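Local coordinates for protein succinyl-CoA ligase (ADP-forming) subunit alpha (Methanosaeta concilii, PDB 6HXI) that binds coenzyme A and belongs to a multi-chain enzyme assembly, combining a CoA-ligase region with a C-terminal region of the citrate synthase family, at residues Gly180-Asn183 with Glu184-Ile188; Gly309-Val312 with Arg313-Tyr316; Ile563-Val566 with Val567-Tyr571. All blocks are in the same frame, centred on the assembly; numbering follows the deposited sequence. Where two conformers were deposited one is given.

Interaction 1. Residues Gly180-Asn183 with Glu184-Ile188; sequences GMLN and EAFNI
Leu182 and Phe186 meet one turn apart on a single helix, their side chains lying obliquely to each other. The isobutyl branch approaches the far end of the ring: Leu182 CD1 is 3.6 Å from Phe186 CZ, and Leu182 CG is 3.7 Å from the same CZ. Nearer the backbone, Leu182 O lies over one ring face, 3.3 Å from Phe186 CG and displaced toward the rim. The first torsion of Phe186 explains this overlap: with CG beside the backbone N (chi1 -74°), the ring leans back over the preceding turn. The same oxygen accepts the backbone bond from Phe186 N at 3.0 Å, and Ala185 N reaches Met181 O at 2.8 Å.

Met181 and Glu184 form a second pair and run alongside each other in the same direction. Because the methionine chain bends at chi2 and chi3, its methyl CE returns to within 3.7 Å of Glu184 CB. The carboxylate turns to a salt bridge with Arg376 of the citrate lyase chain, while Asn183 ND2 bonds to Ile342 O of that chain.

Gly180, next to Gly179 of the coenzyme A pocket, bonds through N to a citrate, probably a crystallisation component. The helix 179-192 is the crossover of a beta-alpha-beta unit: Leu182 and Ala185 pack on Phe174 of strand 172-176, Phe186 rests on Ile196 of strand 196-201, and the citrate lyase chain covers the side carrying Met181, Asn183 and Glu184.

Interaction 2. Residues Gly309-Val312 with Arg313-Tyr316; sequences GEMV and RQVY
The carboxylate of Glu310 approaches the side chains of Arg313 and Gln314, and its plane is turned 27° from the guanidinium and 25° from the amide. Glu310 OE2 comes 3.7 Å from Arg313 CD, and Glu310 OE1 lies 3.4 Å from Gln314 CG. Glu310 thus straddles the methylene parts of residues three and four places on. The glutamate chain bends at chi2 (42°), which folds the acid along the helix surface, whereas the arginine chain is extended from CG to NE and carries its guanidinium outward past the acid. The Tyr316 ring projects off the helix, and only its CB meets the preceding turn, 3.4 Å from Val312 O.

Four successive backbone bonds join the two halves of this part of helix 308-322. Arg313 N reaches Gly309 O at 2.8 Å, Gln314 N reaches Glu310 O, Val315 N reaches Met311 O, and Tyr316 N reaches Val312 O at 2.9 Å. On the buried side, Val312, Val315 and Tyr316 pack on Met227 of strand 227-233, and Met311 and Val315 on Val256 of strand 255-260.

Glu310 OE2 and Arg313 NE remain 4.6 Å apart, too far for a salt bridge. Any attraction between these opposite charges is therefore probably weak and, as both side chains are exposed, solvent-screened; both also touch a crystal neighbour, which may influence their conformations. The chemistry implies a regular, backbone-bonded helix with an apolar inner side and an exposed polar outer side, on which the Glu310 and Arg313 charges are only loosely associated.

Interaction 3. Residues Ile563-Val566 with Val567-Tyr571; sequences IDEV and VRLGY
Val566 and Tyr571 pack across a Schellman motif, in which the chain turns from helix 560-569 into helix 571-594. The turning residue is Gly570, whose positive phi of 80° is accompanied by two bonds back into the last turn; it also occupies the N-cap position of the helix that follows. The contact belongs to the C-terminal region of the citrate synthase family.

Backbone bonds form the first group. Val567 N reaches Ile563 O, Arg568 N reaches Asp564 O at 2.9 Å, and Leu569 N reaches Glu565 O at 2.8 Å, while the bond from Gly570 N to Val567 O is weak.

Charged groups approach without pairing. Glu565 OE2 stays 4.3 Å from Arg568 NH2, beyond a salt bridge, and the arginine was deposited in two conformers, so this approach is uncertain. Asp564 turns elsewhere, its OD1 forming a salt bridge with Lys462 of helix 453-466.

Apolar contacts make up the third group. Leu569 CD1 lies 4.0 Å from Glu565 CG, against the aliphatic part of that side chain. Earlier in the helix, Ile563 and Val567 face Ile549 of helix 540-555, and Ile563 and Val566 both touch Met552 of the same helix.

The aromatic contact completes the set. With Tyr571 CG beside its backbone N (chi1 -78°), the ring swings back over the turn, and its OH bonds to Arg593 NH2 of the second subunit. The two side chains of the pair meet at about a right angle. Val566 CG1 is 3.8 Å from Tyr571 CG, and Val566 CG2 makes a CH-pi contact, 4.1 Å from the Tyr571 ring centroid and 11° off the ring normal.

Along the chain the three contacts come in series. Interactions 1 and 2 are neighbours, their centres about 15 Å apart, and they touch where Ile188 CG2 meets Gly309 CA at 3.4 Å. Their helices, 179-192 and 308-322, pack against strands of the same six-stranded mixed sheet, so these contacts belong to one compact unit. Interaction 3 lies on the opposite side of the chain's centre, its centre about 66 Å from that of interaction 1 and 80 Å from that of interaction 2, among helices of the citrate synthase family region. Interaction 1 faces the citrate lyase chain, whereas interaction 3 faces a second copy of this protein, so these two contacts lie at different subunit interfaces.

Interaction 1. Residues Gly180-Asn183 with Glu184-Ile188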
# COMPACT_ATOMS: atom_id res chain seq x y z
N GLY B 180 11.83 -4.94 -53.80
CA GLY B 180 13.24 -5.22 -53.51
C GLY B 180 14.17 -4.84 -54.65
O GLY B 180 15.28 -4.33 -54.44
N MET B 181 13.68 -5.06 -55.89
CA MET B 181 14.41 -4.71 -57.10
C MET B 181 14.43 -3.22 -57.33
O MET B 181 15.35 -2.73 -57.97
CB MET B 181 13.92 -5.48 -58.31
CG MET B 181 14.28 -6.96 -58.27
SD MET B 181 15.97 -7.36 -57.72
CE MET B 181 16.91 -6.53 -58.92
N LEU B 182 13.47 -2.47 -56.73
CA LEU B 182 13.43 -1.00 -56.77
C LEU B 182 14.66 -0.49 -55.98
O LEU B 182 15.31 0.46 -56.41
CB LEU B 182 12.10 -0.46 -56.17
CG LEU B 182 11.95 1.05 -55.93
CD1 LEU B 182 11.60 1.77 -57.20
CD2 LEU B 182 10.87 1.32 -54.91
N ASN B 183 15.00 -1.17 -54.88
CA ASN B 183 16.14 -0.78 -54.06
C ASN B 183 17.45 -1.14 -54.71
O ASN B 183 18.39 -0.35 -54.65
CB ASN B 183 16.03 -1.31 -52.63
CG ASN B 183 16.90 -0.58 -51.65
OD1 ASN B 183 17.32 0.56 -51.89
ND2 ASN B 183 17.16 -1.20 -50.51
N GLU B 184 17.52 -2.30 -55.36
CA GLU B 184 18.70 -2.72 -56.12
C GLU B 184 18.87 -1.74 -57.30
O GLU B 184 20.00 -1.31 -57.57
CB GLU B 184 18.56 -4.17 -56.62
CG GLU B 184 19.88 -4.79 -57.07
CD GLU B 184 20.93 -4.96 -55.99
OE1 GLU B 184 22.11 -4.64 -56.25
OE2 GLU B 184 20.57 -5.37 -54.86
N ALA B 185 17.76 -1.36 -57.97
CA ALA B 185 17.78 -0.41 -59.10
C ALA B 185 18.30 0.96 -58.66
O ALA B 185 19.06 1.55 -59.39
CB ALA B 185 16.40 -0.27 -59.71
N PHE B 186 17.92 1.44 -57.47
CA PHE B 186 18.42 2.71 -56.92
C PHE B 186 19.97 2.69 -56.84
O PHE B 186 20.62 3.66 -57.25
CB PHE B 186 17.79 3.01 -55.54
CG PHE B 186 16.34 3.46 -55.59
CD1 PHE B 186 15.75 3.88 -56.79
CD2 PHE B 186 15.57 3.48 -54.44
CE1 PHE B 186 14.41 4.29 -56.83
CE2 PHE B 186 14.23 3.90 -54.48
CZ PHE B 186 13.67 4.32 -55.67
N ASN B 187 20.53 1.54 -56.40
CA ASN B 187 21.97 1.31 -56.31
C ASN B 187 22.60 1.26 -57.71
O ASN B 187 23.62 1.92 -57.93
CB ASN B 187 22.26 0.02 -55.54
CG ASN B 187 23.72 -0.40 -55.53
OD1 ASN B 187 24.11 -1.37 -56.18
ND2 ASN B 187 24.54 0.32 -54.77
N ILE B 188 22.00 0.49 -58.65
CA ILE B 188 22.47 0.34 -60.02
C ILE B 188 22.58 1.72 -60.68
O ILE B 188 23.66 2.11 -61.12
CB ILE B 188 21.54 -0.62 -60.84
CG1 ILE B 188 21.51 -2.09 -60.29
CG2 ILE B 188 21.85 -0.60 -62.34
CD1 ILE B 188 22.75 -2.95 -60.45

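Interaction 2. Residues Gly309-Val312 with Arg313-Tyr316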
# COMPACT_ATOMS: atom_id res chain seq x y z
N GLY B 309 22.55 -1.64 -65.72
CA GLY B 309 23.33 -0.46 -65.36
C GLY B 309 24.16 0.07 -66.50
O GLY B 309 24.26 1.28 -66.69
N GLU B 310 24.73 -0.84 -67.30
CA GLU B 310 25.53 -0.42 -68.45
C GLU B 310 24.66 0.35 -69.47
O GLU B 310 25.07 1.42 -69.93
CB GLU B 310 26.31 -1.59 -69.06
CG GLU B 310 27.19 -1.21 -70.26
CD GLU B 310 28.00 0.08 -70.19
OE1 GLU B 310 28.06 0.78 -71.22
OE2 GLU B 310 28.58 0.38 -69.11
N MET B 311 23.43 -0.14 -69.74
CA MET B 311 22.48 0.54 -70.63
C MET B 311 22.12 1.93 -70.03
O MET B 311 22.07 2.92 -70.77
CB MET B 311 21.24 -0.34 -70.85
CG MET B 311 20.35 0.12 -71.99
SD MET B 311 21.19 0.33 -73.58
CE MET B 311 21.65 -1.38 -73.95
N VAL B 312 21.95 1.99 -68.70
CA VAL B 312 21.69 3.25 -67.97
C VAL B 312 22.88 4.21 -68.22
O VAL B 312 22.65 5.36 -68.59
CB VAL B 312 21.40 3.00 -66.45
CG1 VAL B 312 21.53 4.28 -65.62
CG2 VAL B 312 20.02 2.38 -66.25
N ARG B 313 24.12 3.71 -68.05
CA ARG B 313 25.38 4.45 -68.26
C ARG B 313 25.47 5.00 -69.68
O ARG B 313 25.87 6.15 -69.85
CB ARG B 313 26.60 3.56 -67.95
CG ARG B 313 27.93 4.28 -67.88
CD ARG B 313 28.93 3.43 -67.12
NE ARG B 313 30.21 4.11 -66.92
CZ ARG B 313 30.97 3.99 -65.84
NH1 ARG B 313 30.57 3.23 -64.82
NH2 ARG B 313 32.13 4.63 -65.75
N GLN B 314 25.07 4.19 -70.68
CA GLN B 314 25.09 4.54 -72.09
C GLN B 314 24.12 5.67 -72.41
O GLN B 314 24.50 6.60 -73.13
CB GLN B 314 24.78 3.30 -72.95
CG GLN B 314 26.01 2.51 -73.35
CD GLN B 314 25.63 1.23 -74.05
OE1 GLN B 314 25.73 0.15 -73.48
NE2 GLN B 314 25.15 1.34 -75.30
N VAL B 315 22.88 5.58 -71.89
CA VAL B 315 21.83 6.58 -72.11
C VAL B 315 22.14 7.89 -71.37
O VAL B 315 21.91 8.97 -71.94
CB VAL B 315 20.43 6.02 -71.79
CG1 VAL B 315 19.37 7.10 -71.91
CG2 VAL B 315 20.08 4.85 -72.71
N TYR B 316 22.67 7.81 -70.12
CA TYR B 316 23.06 8.98 -69.34
C TYR B 316 24.20 9.73 -70.07
O TYR B 316 24.09 10.94 -70.28
CB TYR B 316 23.44 8.60 -67.88
CG TYR B 316 24.02 9.73 -67.06
CD1 TYR B 316 23.20 10.70 -66.49
CD2 TYR B 316 25.40 9.84 -66.86
CE1 TYR B 316 23.74 11.77 -65.76
CE2 TYR B 316 25.94 10.90 -66.15
CZ TYR B 316 25.11 11.87 -65.60
OH TYR B 316 25.65 12.91 -64.88

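Interaction 3. Residues Ile563-Val566 with Val567-Tyr571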
# COMPACT_ATOMS: atom_id res chain seq x y z
N ILE B 563 20.98 -18.92 8.55
CA ILE B 563 19.76 -19.00 9.36
C ILE B 563 19.50 -17.65 10.04
O ILE B 563 18.37 -17.13 9.96
CB ILE B 563 19.84 -20.21 10.32
CG1 ILE B 563 19.83 -21.53 9.49
CG2 ILE B 563 18.69 -20.19 11.32
CD1 ILE B 563 20.22 -22.74 10.18
N ASP B 564 20.55 -17.02 10.60
CA ASP B 564 20.40 -15.71 11.25
C ASP B 564 19.92 -14.65 10.24
O ASP B 564 19.05 -13.83 10.57
CB ASP B 564 21.70 -15.29 11.95
CG ASP B 564 21.86 -15.80 13.38
OD1 ASP B 564 20.82 -16.06 14.05
OD2 ASP B 564 23.02 -15.91 13.85
N GLU B 565 20.45 -14.73 9.01
CA GLU B 565 20.07 -13.84 7.90
C GLU B 565 18.58 -14.03 7.57
O GLU B 565 17.86 -13.06 7.43
CB GLU B 565 20.99 -14.11 6.68
CG GLU B 565 20.60 -13.39 5.39
CD GLU B 565 21.47 -13.66 4.17
OE1 GLU B 565 21.89 -14.82 3.95
OE2 GLU B 565 21.70 -12.70 3.41
N VAL B 566 18.11 -15.29 7.48
CA VAL B 566 16.71 -15.60 7.21
C VAL B 566 15.80 -14.90 8.25
O VAL B 566 14.80 -14.30 7.87
CB VAL B 566 16.46 -17.11 7.06
CG1 VAL B 566 14.96 -17.44 7.16
CG2 VAL B 566 17.07 -17.64 5.75
N VAL B 567 16.16 -14.97 9.53
CA VAL B 567 15.38 -14.34 10.62
C VAL B 567 15.43 -12.81 10.49
O VAL B 567 14.38 -12.16 10.55
CB VAL B 567 15.86 -14.82 12.02
CG1 VAL B 567 15.06 -14.14 13.13
CG2 VAL B 567 15.80 -16.34 12.15
N ARG B 568 16.64 -12.26 10.31
CA ARG B 568 16.94 -10.83 10.14
C ARG B 568 16.19 -10.19 8.95
O ARG B 568 15.66 -9.08 9.11
CB ARG B 568 18.46 -10.65 9.99
CG ARG B 568 18.95 -9.19 9.93
CD ARG B 568 20.48 -9.11 9.88
NE ARG B 568 21.04 -9.62 8.62
CZ ARG B 568 21.75 -10.74 8.52
NH1 ARG B 568 22.02 -11.47 9.60
NH2 ARG B 568 22.21 -11.12 7.34
N LEU B 569 16.16 -10.86 7.77
CA LEU B 569 15.54 -10.30 6.56
C LEU B 569 14.00 -10.37 6.52
O LEU B 569 13.39 -9.72 5.67
CB LEU B 569 16.15 -10.88 5.27
CG LEU B 569 17.65 -10.61 5.03
CD1 LEU B 569 18.04 -10.97 3.60
CD2 LEU B 569 18.03 -9.15 5.31
N GLY B 570 13.40 -11.11 7.44
CA GLY B 570 11.95 -11.15 7.57
C GLY B 570 11.24 -12.06 6.60
O GLY B 570 10.09 -11.80 6.26
N TYR B 571 11.89 -13.18 6.21
CA TYR B 571 11.32 -14.22 5.36
C TYR B 571 10.02 -14.70 5.98
O TYR B 571 9.03 -14.91 5.28
CB TYR B 571 12.28 -15.40 5.30
CG TYR B 571 13.47 -15.24 4.38
CD1 TYR B 571 14.51 -14.38 4.71
CD2 TYR B 571 13.61 -16.03 3.26
CE1 TYR B 571 15.66 -14.30 3.92
CE2 TYR B 571 14.76 -15.97 2.47
CZ TYR B 571 15.77 -15.08 2.79
OH TYR B 571 16.90 -15.00 2.01